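PDB 3UJP: Mn transporter subunit, which binds manganese and probably delivers it to an ABC-type importer in the cyanobacterial membrane. Local coordinates for residues 29-33 against 51-55; 37-41 against 271-275; 56-60 against 74-78; 136-140 against 172-176; 267-271 against 290-295. One frame throughout, in Å; residues are numbered along the deposited sequence.

How the interactions relate
The contacts run through both lobes of the protein and the helices beside them. Interactions 1 and 3, centres 16 Å apart, share edge strand 54-57 of the four-stranded parallel sheet, and a long, weak ion pair from K33 to E56 links them. Along the chain, 1 closes before 3 opens, 3 and 4 fall between the two segments of 2, and 5 begins where 2 ends, sharing V271. Interaction 2, 13 Å from interaction 3, brings residues far apart in sequence together beside the manganese. Interaction 4 pairs helices 136-153 and 158-183, about 17 Å from the centres of both 2 and 5. Interactions 1 and 5 lie farthest apart, 33 Å between centres.

Interaction 1: 29-33 against 51-55; sequences EEKKK and DKLVV. With ZN (zinc ion), chain H; ZN (zinc ion), chain B.
K31 NZ reaches D51 O at 3.1 Å in the shortest hydrogen bond between the two segments, approaching 31° out of the carbonyl plane. The lysine chain lies along residues 51-52 with CB by K52 O, and a bend at chi3 (-98°) brings the ammonium onto D51 O. The carboxylate of D51 is gripped separately: both oxygens meet one zinc ion, OD2 at 2.5 Å, and K52 NZ closes a salt bridge to OD1 at 3.0 Å, nearly in line with the C-O bond. A methionine in place of K52 would probably leave D51 OD1 without its ammonium partner and the carboxylate less firmly fixed in its rotation. E30 OE1 holds a second zinc, 2.5 Å away. Each zinc is shared with a neighbouring subunit, the third copy, where an E30 faces this D51 and a D51 faces this E30.

Further along, K32 CB packs on L53 CD2 (3.5 Å), and V54 N makes a weak bond to K32 O as the chain enters edge strand 54-57, next to strand 33-36. The segments are thus joined by one lysine-carbonyl bond, a weak backbone bond and light packing, while the zincs bind acids to other copies.

Interaction 2: 37-41 against 271-275; sequences TFTVL and VDSLS. With MN (manganese (II) ion), chain D.
A threonine in the first turn of a helix, T39, uses its side-chain oxygen to take the backbone N-H of L274, more than 230 residues further along the chain. The bond from L274 N to T39 OG1 is 3.3 Å long with an N-H...O angle of 160°. The hydroxyl gets there because OG1 sits between the backbone N and the carbonyl carbon (chi1 67°), turned to the loop. L274 answers with its side chain, CG near T39 OG1 and CD1 near T39 O, while its CD2 meets V40 CG2 at 3.7 Å. The same V40 methyl lies 3.6 Å from V271 O, so one branch of the valine fills the angle between two parts of the loop. S273 steadies the loop from within, its OG bonding to L274 O at 3.0 Å.

F38 holds the N-cap position of helix 39-49, yet its side chain is a ring. CD1 and CE1 of that ring come up obliquely beside D272 O, and W133 packs against the ring from another part of the chain. The carboxylate of D272 binds manganese through OD2 at 1.9 Å. H66, H131 and E197 complete the protein ligands. Everything in this contact is buried, and the loop that offers D272 packs against hydroxyl, valine and phenyl groups. Such a metal held in the cleft between two lobes, with ligands from both, is characteristic of the metal-binding solute receptors of ABC importers.

Interaction 3: 56-60 against 74-78; sequences ESITR and DIVKA
In the beta-alpha-beta crossover of the four-stranded parallel sheet, the loop that leaves strand 54-57 packs here on helix 72-80. I58 sets its CG2 methyl against D74 OD1 at 3.3 Å, the same oxygen that takes a hydrogen bond from Y68 OH. F98 of helix 95-100 touches both I58 and D74, and gives I58 its apolar contact. Beside it lies a small cluster of charges. K77 crosses E56 at about a right angle, CD 3.5 Å from E56 OE2, and a bend at chi3 (-71°) carries its NZ back toward D74 OD2, in a long salt bridge of 3.6 Å. R60 stretches in from the opposite direction and pairs its NH1 with E56 OE2 at 2.9 Å; K77 NZ stands at the edge of the guanidinium, near its plane. With a leucine at K77, D74 OD2 would probably lose its ammonium partner and an uncharged branch would be set among the acids and R60.

R60 and K77 are like charges brought close, which would probably be unfavourable without the acids; their exact spacing is uncertain at this resolution. R60 is paired with E56, and K77 weakly with D74, which probably offsets the like charges.

Interaction 4: 136-140 against 172-176; sequences PRNAL and LKAID
P136, A139 and L140 press against L172 and I175 on the tight side of this contact, where helices 136-153 and 158-183 lie side by side and antiparallel, the short axis segments 9.4 Å apart at an angle of 169°. P136 CB sits on D176 CB at 3.7 Å, and its CG meets I175 CD1 at 3.9 Å, the proline ring set roughly perpendicular to the isoleucine chain. One turn on, A139 CB touches L172 CD1 at 4.0 Å, while L140 lies beside L172 in a fit whose details are doubtful. F284, L285 and L288 of helix 284-296 touch A139, L172 and I175 respectively, so this half faces a third helix.

The solvent side is looser. L140 CD1 still meets K173 CG at 3.8 Å, and K173 CE lies by the same methyl. R137 lays one face of its guanidinium toward D176, whose OD1 stands 3.3 Å above that plane, near the rim; the carboxylate is turned 79° from it. Since D176 has CG anti to its backbone N (chi1 155°), the acid leans out to R137 while Y207 OH bonds to the same OD1. R137 NE to D176 OD1 is 3.6 Å, a pairing of charges with no N-H aimed at the oxygen. The apolar side therefore probably governs the spacing of the helices, and the ion pair adds an electrostatic pull that demands little of direction.

Interaction 5: 267-271 against 290-295; sequences GNLYV and YDARVI
Y270 and D291 make the polar link between the two segments. Y270 N donates to D291 OD2 at 2.9 Å, with an almost straight N-H...O angle of 171°, and the oxygen uses its syn lone pair. The other carboxylate oxygen, D291 OD1, faces Y270 O; as both are acceptors, that pair makes no bond. A carboxylate reaching from a helix thus catches the backbone N-H just beyond the end of strand 264-269.

The apolar contacts lie on the neighbouring residue, L269. Its CD2 rests on V294 CG2 at 3.6 Å, the two side chains running antiparallel alongside each other, and the same methyl meets I295 CG1 at 4.0 Å, the leucine and isoleucine chains being roughly perpendicular. One methyl of L269 thus meets two successive residues of the helix, a turn beyond Y290 and D291.

The aromatic contact joins Y270 and Y290. Their centroids stand 5.8 Å apart and the planes make 75°, an oblique meeting led by Y270 CE1 and Y290 CE2. Y290, its CG anti to the backbone N, brings the edge of its ring to N268 O, near the ring plane. V294 CG1, from the next turn, lies over one face of the same ring.

The N-to-C directions of the short segments of helix 284-296 and strand 264-269 make 138°, with the axes 9.0 Å apart. L269 and I295 also touch F244 of strand 242-246 and L193 of strand 192-195, while A292 and I295 pack on helix 158-183, leaving this helix sandwiched between the strands and its longer neighbour.

Interaction 1: 29-33 against 51-55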
# COMPACT_ATOMS: atom_id res chain seq x y z
N GLU A 29 9.27 6.33 -11.09
CA GLU A 29 7.83 6.53 -11.27
C GLU A 29 7.02 5.58 -10.40
O GLU A 29 7.36 4.40 -10.28
CB GLU A 29 7.46 6.35 -12.75
CG GLU A 29 8.43 5.50 -13.54
CD GLU A 29 8.03 5.35 -14.99
OE1 GLU A 29 8.93 5.31 -15.86
OE2 GLU A 29 6.81 5.27 -15.27
N GLU A 30 5.96 6.09 -9.80
CA GLU A 30 5.10 5.29 -8.94
C GLU A 30 4.56 4.07 -9.68
O GLU A 30 4.79 3.91 -10.88
CB GLU A 30 3.94 6.13 -8.40
CG GLU A 30 4.22 6.76 -7.05
CD GLU A 30 5.52 7.53 -7.02
OE1 GLU A 30 6.14 7.61 -5.93
OE2 GLU A 30 5.93 8.05 -8.08
N LYS A 31 3.85 3.21 -8.96
CA LYS A 31 3.27 2.01 -9.55
C LYS A 31 1.91 2.26 -10.19
O LYS A 31 1.18 3.15 -9.78
CB LYS A 31 3.16 0.91 -8.49
CG LYS A 31 4.13 1.07 -7.33
CD LYS A 31 4.02 -0.09 -6.36
CE LYS A 31 3.14 0.26 -5.17
NZ LYS A 31 3.04 -0.86 -4.20
N LYS A 32 1.58 1.46 -11.20
CA LYS A 32 0.29 1.59 -11.91
C LYS A 32 -0.92 1.51 -10.94
O LYS A 32 -0.76 1.18 -9.78
CB LYS A 32 0.14 0.58 -13.07
CG LYS A 32 1.13 0.76 -14.22
CD LYS A 32 1.14 2.19 -14.78
CE LYS A 32 2.14 2.33 -15.95
NZ LYS A 32 2.23 3.75 -16.43
N LYS A 33 -2.12 1.83 -11.40
CA LYS A 33 -3.28 1.74 -10.52
C LYS A 33 -4.39 0.89 -11.13
O LYS A 33 -4.92 1.23 -12.18
CB LYS A 33 -3.78 3.12 -10.14
CG LYS A 33 -3.69 3.44 -8.65
CD LYS A 33 -5.08 3.50 -7.97
CE LYS A 33 -5.91 4.72 -8.45
NZ LYS A 33 -7.26 4.79 -7.81
N ASP A 51 3.39 -6.61 -5.06
CA ASP A 51 3.64 -5.25 -4.69
C ASP A 51 4.00 -4.40 -5.91
O ASP A 51 4.29 -3.20 -5.76
CB ASP A 51 4.66 -5.14 -3.54
CG ASP A 51 5.87 -6.04 -3.72
OD1 ASP A 51 6.34 -6.26 -4.86
OD2 ASP A 51 6.40 -6.51 -2.70
N LYS A 52 3.93 -5.02 -7.09
CA LYS A 52 4.16 -4.32 -8.39
C LYS A 52 3.05 -3.35 -8.91
O LYS A 52 3.38 -2.38 -9.57
CB LYS A 52 4.50 -5.31 -9.50
CG LYS A 52 5.71 -6.13 -9.22
CD LYS A 52 6.92 -5.25 -8.91
CE LYS A 52 8.13 -6.07 -8.50
NZ LYS A 52 7.84 -6.94 -7.31
N LEU A 53 1.77 -3.64 -8.65
CA LEU A 53 0.66 -2.70 -8.91
C LEU A 53 -0.07 -2.46 -7.60
O LEU A 53 0.21 -3.10 -6.58
CB LEU A 53 -0.33 -3.27 -9.92
CG LEU A 53 0.19 -3.69 -11.30
CD1 LEU A 53 -0.94 -4.10 -12.23
CD2 LEU A 53 1.04 -2.60 -11.95
N VAL A 54 -1.02 -1.54 -7.64
CA VAL A 54 -1.79 -1.26 -6.43
C VAL A 54 -3.27 -1.47 -6.71
O VAL A 54 -3.90 -0.66 -7.39
CB VAL A 54 -1.49 0.13 -5.81
CG1 VAL A 54 -0.86 1.07 -6.82
CG2 VAL A 54 -2.75 0.73 -5.18
N VAL A 55 -3.78 -2.57 -6.20
CA VAL A 55 -5.10 -3.03 -6.55
C VAL A 55 -6.10 -2.50 -5.57
O VAL A 55 -5.83 -2.49 -4.36
CB VAL A 55 -5.17 -4.51 -6.48
CG1 VAL A 55 -6.57 -4.95 -6.81
CG2 VAL A 55 -4.15 -5.10 -7.44
ZN ZN H . 8.41 -7.46 -3.81
ZN ZN B . 7.65 8.13 -4.03

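Interaction 2: 37-41 against 271-275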
# COMPACT_ATOMS: atom_id res chain seq x y z
N THR A 37 -14.21 -4.29 -9.65
CA THR A 37 -15.58 -4.10 -9.25
C THR A 37 -15.85 -4.51 -7.82
O THR A 37 -16.30 -3.69 -7.00
CB THR A 37 -16.50 -4.82 -10.21
OG1 THR A 37 -16.03 -6.16 -10.42
CG2 THR A 37 -16.46 -4.10 -11.53
N PHE A 38 -15.59 -5.78 -7.50
CA PHE A 38 -15.79 -6.25 -6.13
C PHE A 38 -14.58 -6.91 -5.49
O PHE A 38 -13.63 -7.29 -6.17
CB PHE A 38 -17.01 -7.16 -6.02
CG PHE A 38 -16.90 -8.44 -6.79
CD1 PHE A 38 -16.89 -9.66 -6.13
CD2 PHE A 38 -16.84 -8.43 -8.16
CE1 PHE A 38 -16.82 -10.81 -6.83
CE2 PHE A 38 -16.76 -9.59 -8.86
CZ PHE A 38 -16.75 -10.78 -8.19
N THR A 39 -14.65 -7.02 -4.17
CA THR A 39 -13.59 -7.56 -3.33
C THR A 39 -13.06 -8.94 -3.68
O THR A 39 -11.91 -9.25 -3.38
CB THR A 39 -14.10 -7.71 -1.92
OG1 THR A 39 -15.11 -8.73 -1.92
CG2 THR A 39 -14.67 -6.40 -1.43
N VAL A 40 -13.88 -9.82 -4.25
CA VAL A 40 -13.34 -11.13 -4.59
C VAL A 40 -12.36 -10.93 -5.72
O VAL A 40 -11.21 -11.33 -5.62
CB VAL A 40 -14.39 -12.12 -5.03
CG1 VAL A 40 -13.72 -13.42 -5.33
CG2 VAL A 40 -15.42 -12.30 -3.93
N LEU A 41 -12.79 -10.28 -6.79
CA LEU A 41 -11.85 -9.96 -7.85
C LEU A 41 -10.64 -9.21 -7.30
O LEU A 41 -9.53 -9.36 -7.81
CB LEU A 41 -12.51 -9.13 -8.94
CG LEU A 41 -13.39 -9.89 -9.92
CD1 LEU A 41 -13.53 -9.09 -11.20
CD2 LEU A 41 -12.78 -11.24 -10.19
N VAL A 271 -20.05 -15.66 -1.73
CA VAL A 271 -19.81 -15.65 -3.18
C VAL A 271 -19.40 -14.33 -3.78
O VAL A 271 -18.41 -14.24 -4.51
CB VAL A 271 -21.02 -16.07 -4.01
CG1 VAL A 271 -20.66 -17.27 -4.82
CG2 VAL A 271 -22.24 -16.30 -3.14
N ASP A 272 -20.22 -13.31 -3.51
CA ASP A 272 -20.08 -12.03 -4.17
C ASP A 272 -19.21 -11.08 -3.37
O ASP A 272 -19.00 -9.94 -3.78
CB ASP A 272 -21.47 -11.43 -4.42
CG ASP A 272 -22.29 -12.23 -5.47
OD1 ASP A 272 -21.72 -13.04 -6.21
OD2 ASP A 272 -23.50 -12.01 -5.57
N SER A 273 -18.69 -11.55 -2.25
CA SER A 273 -17.83 -10.74 -1.40
C SER A 273 -17.20 -11.57 -0.29
O SER A 273 -17.79 -12.54 0.20
CB SER A 273 -18.63 -9.58 -0.79
OG SER A 273 -18.14 -9.25 0.50
N LEU A 274 -16.01 -11.15 0.12
CA LEU A 274 -15.22 -11.81 1.15
C LEU A 274 -15.58 -11.28 2.49
O LEU A 274 -16.62 -10.67 2.64
CB LEU A 274 -13.75 -11.54 0.95
CG LEU A 274 -13.14 -11.53 -0.44
CD1 LEU A 274 -11.74 -11.13 -0.35
CD2 LEU A 274 -13.20 -12.87 -1.05
N SER A 275 -14.71 -11.51 3.47
CA SER A 275 -14.95 -11.05 4.84
C SER A 275 -13.85 -10.11 5.31
O SER A 275 -12.92 -9.80 4.55
CB SER A 275 -15.07 -12.25 5.79
OG SER A 275 -15.93 -11.95 6.87
MN MN D . -24.49 -12.96 -6.94

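Interaction 3: 56-60 against 74-78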
# COMPACT_ATOMS: atom_id res chain seq x y z
N GLU A 56 -7.25 -2.08 -6.07
CA GLU A 56 -8.26 -1.54 -5.21
C GLU A 56 -9.63 -1.95 -5.72
O GLU A 56 -9.78 -2.27 -6.89
CB GLU A 56 -8.12 -0.04 -5.18
CG GLU A 56 -8.96 0.68 -4.17
CD GLU A 56 -8.75 2.19 -4.26
OE1 GLU A 56 -7.94 2.61 -5.13
OE2 GLU A 56 -9.39 2.94 -3.48
N SER A 57 -10.61 -1.96 -4.84
CA SER A 57 -11.95 -2.36 -5.19
C SER A 57 -12.90 -1.16 -5.21
O SER A 57 -12.69 -0.17 -4.51
CB SER A 57 -12.44 -3.35 -4.14
OG SER A 57 -13.63 -4.02 -4.53
N ILE A 58 -13.97 -1.26 -6.02
CA ILE A 58 -15.04 -0.25 -5.99
C ILE A 58 -15.89 -0.48 -4.74
O ILE A 58 -15.96 0.38 -3.83
CB ILE A 58 -15.98 -0.33 -7.23
CG1 ILE A 58 -15.22 -0.17 -8.55
CG2 ILE A 58 -17.09 0.72 -7.14
CD1 ILE A 58 -14.77 1.18 -8.80
N THR A 59 -16.55 -1.64 -4.71
CA THR A 59 -17.46 -2.01 -3.63
C THR A 59 -16.64 -2.44 -2.43
O THR A 59 -15.70 -3.23 -2.57
CB THR A 59 -18.27 -3.20 -4.05
OG1 THR A 59 -17.38 -4.29 -4.27
CG2 THR A 59 -19.01 -2.93 -5.35
N ARG A 60 -16.97 -1.95 -1.25
CA ARG A 60 -16.07 -2.16 -0.12
C ARG A 60 -16.59 -3.10 0.98
O ARG A 60 -17.00 -2.66 2.06
CB ARG A 60 -15.56 -0.83 0.42
CG ARG A 60 -15.00 0.05 -0.69
CD ARG A 60 -14.07 1.12 -0.17
NE ARG A 60 -13.41 1.83 -1.27
CZ ARG A 60 -12.44 2.73 -1.10
NH1 ARG A 60 -11.90 3.32 -2.16
NH2 ARG A 60 -12.01 3.04 0.12
N ASP A 74 -16.33 6.93 -6.20
CA ASP A 74 -16.17 5.77 -7.06
C ASP A 74 -15.80 6.25 -8.46
O ASP A 74 -14.83 5.77 -9.04
CB ASP A 74 -17.44 4.91 -7.10
CG ASP A 74 -17.71 4.19 -5.78
OD1 ASP A 74 -18.62 3.34 -5.77
OD2 ASP A 74 -17.03 4.46 -4.77
N ILE A 75 -16.57 7.20 -9.00
CA ILE A 75 -16.34 7.68 -10.36
C ILE A 75 -15.03 8.44 -10.46
O ILE A 75 -14.33 8.35 -11.47
CB ILE A 75 -17.47 8.57 -10.91
CG1 ILE A 75 -18.83 7.92 -10.70
CG2 ILE A 75 -17.26 8.78 -12.40
CD1 ILE A 75 -19.49 7.45 -11.99
N VAL A 76 -14.72 9.19 -9.40
CA VAL A 76 -13.44 9.90 -9.36
C VAL A 76 -12.30 8.89 -9.51
O VAL A 76 -11.44 9.05 -10.39
CB VAL A 76 -13.28 10.81 -8.09
CG1 VAL A 76 -12.81 10.02 -6.86
CG2 VAL A 76 -12.31 11.94 -8.36
N LYS A 77 -12.31 7.85 -8.67
CA LYS A 77 -11.27 6.81 -8.71
C LYS A 77 -11.12 6.32 -10.12
O LYS A 77 -10.10 6.55 -10.74
CB LYS A 77 -11.59 5.64 -7.78
CG LYS A 77 -11.29 5.94 -6.30
CD LYS A 77 -11.68 4.76 -5.39
CE LYS A 77 -13.20 4.60 -5.26
NZ LYS A 77 -13.65 3.40 -4.48
N ALA A 78 -12.15 5.67 -10.64
CA ALA A 78 -12.14 5.17 -12.01
C ALA A 78 -11.36 5.99 -13.07
O ALA A 78 -10.56 5.42 -13.82
CB ALA A 78 -13.57 4.93 -12.48

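Interaction 4: 136-140 against 172-176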
# COMPACT_ATOMS: atom_id res chain seq x y z
N PRO A 136 -12.94 -23.34 -9.49
CA PRO A 136 -11.47 -23.28 -9.54
C PRO A 136 -10.95 -23.61 -10.91
O PRO A 136 -10.05 -22.93 -11.36
CB PRO A 136 -11.02 -24.35 -8.56
CG PRO A 136 -12.14 -24.47 -7.60
CD PRO A 136 -13.40 -24.24 -8.41
N ARG A 137 -11.51 -24.62 -11.57
CA ARG A 137 -11.22 -24.83 -12.99
C ARG A 137 -11.35 -23.49 -13.73
O ARG A 137 -10.45 -23.08 -14.46
CB ARG A 137 -12.11 -25.92 -13.61
CG ARG A 137 -12.45 -27.08 -12.62
CD ARG A 137 -12.27 -28.52 -13.19
NE ARG A 137 -12.62 -29.54 -12.18
CZ ARG A 137 -11.92 -30.66 -11.93
NH1 ARG A 137 -12.35 -31.49 -10.98
NH2 ARG A 137 -10.82 -30.96 -12.61
N ASN A 138 -12.47 -22.80 -13.49
CA ASN A 138 -12.75 -21.48 -14.07
C ASN A 138 -11.87 -20.37 -13.50
O ASN A 138 -11.51 -19.41 -14.20
CB ASN A 138 -14.19 -21.07 -13.79
CG ASN A 138 -15.18 -21.79 -14.66
OD1 ASN A 138 -16.34 -21.92 -14.30
ND2 ASN A 138 -14.73 -22.28 -15.81
N ALA A 139 -11.58 -20.47 -12.21
CA ALA A 139 -10.74 -19.47 -11.59
C ALA A 139 -9.42 -19.39 -12.37
O ALA A 139 -8.76 -18.36 -12.38
CB ALA A 139 -10.48 -19.82 -10.13
N LEU A 140 -9.05 -20.48 -13.05
CA LEU A 140 -7.75 -20.49 -13.68
C LEU A 140 -7.74 -19.59 -14.90
O LEU A 140 -6.73 -18.93 -15.22
CB LEU A 140 -7.27 -21.91 -13.98
CG LEU A 140 -6.99 -22.85 -12.79
CD1 LEU A 140 -6.43 -24.18 -13.29
CD2 LEU A 140 -6.05 -22.27 -11.77
N LEU A 172 -4.38 -22.74 -6.85
CA LEU A 172 -5.75 -22.98 -7.30
C LEU A 172 -5.99 -24.47 -7.59
O LEU A 172 -7.04 -25.01 -7.21
CB LEU A 172 -6.04 -22.19 -8.58
CG LEU A 172 -6.96 -20.97 -8.62
CD1 LEU A 172 -7.79 -20.81 -7.37
CD2 LEU A 172 -6.13 -19.75 -8.88
N LYS A 173 -5.03 -25.12 -8.26
CA LYS A 173 -5.14 -26.56 -8.58
C LYS A 173 -5.11 -27.45 -7.33
O LYS A 173 -5.89 -28.40 -7.22
CB LYS A 173 -4.11 -26.98 -9.63
CG LYS A 173 -4.24 -26.17 -10.94
CD LYS A 173 -2.88 -25.78 -11.53
CE LYS A 173 -2.88 -25.85 -13.05
NZ LYS A 173 -1.58 -25.40 -13.65
N ALA A 174 -4.27 -27.10 -6.37
CA ALA A 174 -4.28 -27.78 -5.09
C ALA A 174 -5.66 -27.82 -4.46
O ALA A 174 -6.19 -28.90 -4.21
CB ALA A 174 -3.28 -27.15 -4.13
N ILE A 175 -6.27 -26.67 -4.22
CA ILE A 175 -7.57 -26.64 -3.54
C ILE A 175 -8.70 -27.19 -4.40
O ILE A 175 -9.72 -27.59 -3.88
CB ILE A 175 -7.98 -25.23 -3.03
CG1 ILE A 175 -8.43 -24.37 -4.18
CG2 ILE A 175 -6.85 -24.55 -2.29
CD1 ILE A 175 -9.87 -24.52 -4.44
N ASP A 176 -8.54 -27.19 -5.72
CA ASP A 176 -9.58 -27.79 -6.54
C ASP A 176 -9.62 -29.28 -6.19
O ASP A 176 -10.67 -29.87 -5.91
CB ASP A 176 -9.27 -27.61 -8.02
CG ASP A 176 -9.92 -28.67 -8.89
OD1 ASP A 176 -11.17 -28.66 -9.05
OD2 ASP A 176 -9.18 -29.53 -9.42

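Interaction 5: 267-271 against 290-295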
# COMPACT_ATOMS: atom_id res chain seq x y z
N GLY A 267 -24.89 -21.17 8.37
CA GLY A 267 -24.83 -19.72 8.30
C GLY A 267 -24.85 -19.16 6.88
O GLY A 267 -25.76 -19.44 6.09
N ASN A 268 -23.83 -18.36 6.57
CA ASN A 268 -23.71 -17.76 5.26
C ASN A 268 -22.56 -18.40 4.50
O ASN A 268 -21.53 -18.70 5.09
CB ASN A 268 -23.44 -16.26 5.41
CG ASN A 268 -24.70 -15.46 5.65
OD1 ASN A 268 -25.81 -15.95 5.50
ND2 ASN A 268 -24.52 -14.18 6.01
N LEU A 269 -22.77 -18.63 3.21
CA LEU A 269 -21.71 -19.02 2.30
C LEU A 269 -21.24 -17.70 1.74
O LEU A 269 -21.91 -16.71 1.90
CB LEU A 269 -22.26 -19.90 1.19
CG LEU A 269 -22.89 -21.18 1.74
CD1 LEU A 269 -23.54 -22.03 0.64
CD2 LEU A 269 -21.82 -21.96 2.46
N TYR A 270 -20.10 -17.67 1.07
CA TYR A 270 -19.59 -16.42 0.58
C TYR A 270 -19.36 -16.47 -0.93
O TYR A 270 -18.55 -17.26 -1.36
CB TYR A 270 -18.31 -16.09 1.31
CG TYR A 270 -18.52 -15.66 2.76
CD1 TYR A 270 -18.81 -16.58 3.76
CD2 TYR A 270 -18.44 -14.31 3.12
CE1 TYR A 270 -19.00 -16.18 5.09
CE2 TYR A 270 -18.64 -13.89 4.45
CZ TYR A 270 -18.92 -14.83 5.42
OH TYR A 270 -19.10 -14.41 6.73
N VAL A 271 -20.05 -15.66 -1.73
CA VAL A 271 -19.81 -15.65 -3.18
C VAL A 271 -19.40 -14.33 -3.78
O VAL A 271 -18.41 -14.24 -4.51
CB VAL A 271 -21.02 -16.07 -4.01
CG1 VAL A 271 -20.66 -17.27 -4.82
CG2 VAL A 271 -22.24 -16.30 -3.14
N TYR A 290 -13.38 -22.49 2.77
CA TYR A 290 -14.49 -22.30 3.70
C TYR A 290 -15.80 -22.84 3.14
O TYR A 290 -16.46 -23.67 3.76
CB TYR A 290 -14.68 -20.81 4.05
CG TYR A 290 -15.71 -20.54 5.14
CD1 TYR A 290 -15.42 -20.79 6.48
CD2 TYR A 290 -16.97 -20.05 4.84
CE1 TYR A 290 -16.34 -20.55 7.49
CE2 TYR A 290 -17.90 -19.80 5.84
CZ TYR A 290 -17.58 -20.06 7.16
OH TYR A 290 -18.50 -19.82 8.16
N ASP A 291 -16.18 -22.33 1.97
CA ASP A 291 -17.48 -22.60 1.36
C ASP A 291 -17.81 -24.09 1.30
O ASP A 291 -18.95 -24.49 1.54
CB ASP A 291 -17.50 -22.04 -0.05
CG ASP A 291 -18.24 -20.73 -0.15
OD1 ASP A 291 -18.44 -20.29 -1.29
OD2 ASP A 291 -18.62 -20.16 0.90
N ALA A 292 -16.82 -24.89 0.94
CA ALA A 292 -17.01 -26.31 0.77
C ALA A 292 -16.98 -27.02 2.12
O ALA A 292 -17.81 -27.89 2.40
CB ALA A 292 -15.95 -26.89 -0.18
N ARG A 293 -16.04 -26.64 2.97
CA ARG A 293 -16.02 -27.25 4.28
C ARG A 293 -17.39 -27.12 4.94
O ARG A 293 -17.99 -28.13 5.28
CB ARG A 293 -14.87 -26.71 5.14
CG ARG A 293 -13.67 -27.66 5.23
CD ARG A 293 -12.34 -26.93 5.48
NE ARG A 293 -12.51 -25.84 6.45
CZ ARG A 293 -11.85 -24.69 6.42
NH1 ARG A 293 -12.09 -23.77 7.34
NH2 ARG A 293 -10.95 -24.44 5.46
N VAL A 294 -17.93 -25.91 5.08
CA VAL A 294 -19.18 -25.76 5.86
C VAL A 294 -20.41 -26.34 5.16
O VAL A 294 -21.45 -26.54 5.79
CB VAL A 294 -19.45 -24.30 6.32
CG1 VAL A 294 -18.16 -23.67 6.82
CG2 VAL A 294 -20.05 -23.47 5.22
N ILE A 295 -20.27 -26.61 3.86
CA ILE A 295 -21.30 -27.32 3.10
C ILE A 295 -21.23 -28.80 3.43
O ILE A 295 -22.22 -29.40 3.87
CB ILE A 295 -21.10 -27.15 1.60
CG1 ILE A 295 -21.62 -25.78 1.13
CG2 ILE A 295 -21.85 -28.22 0.85
CD1 ILE A 295 -21.47 -25.54 -0.36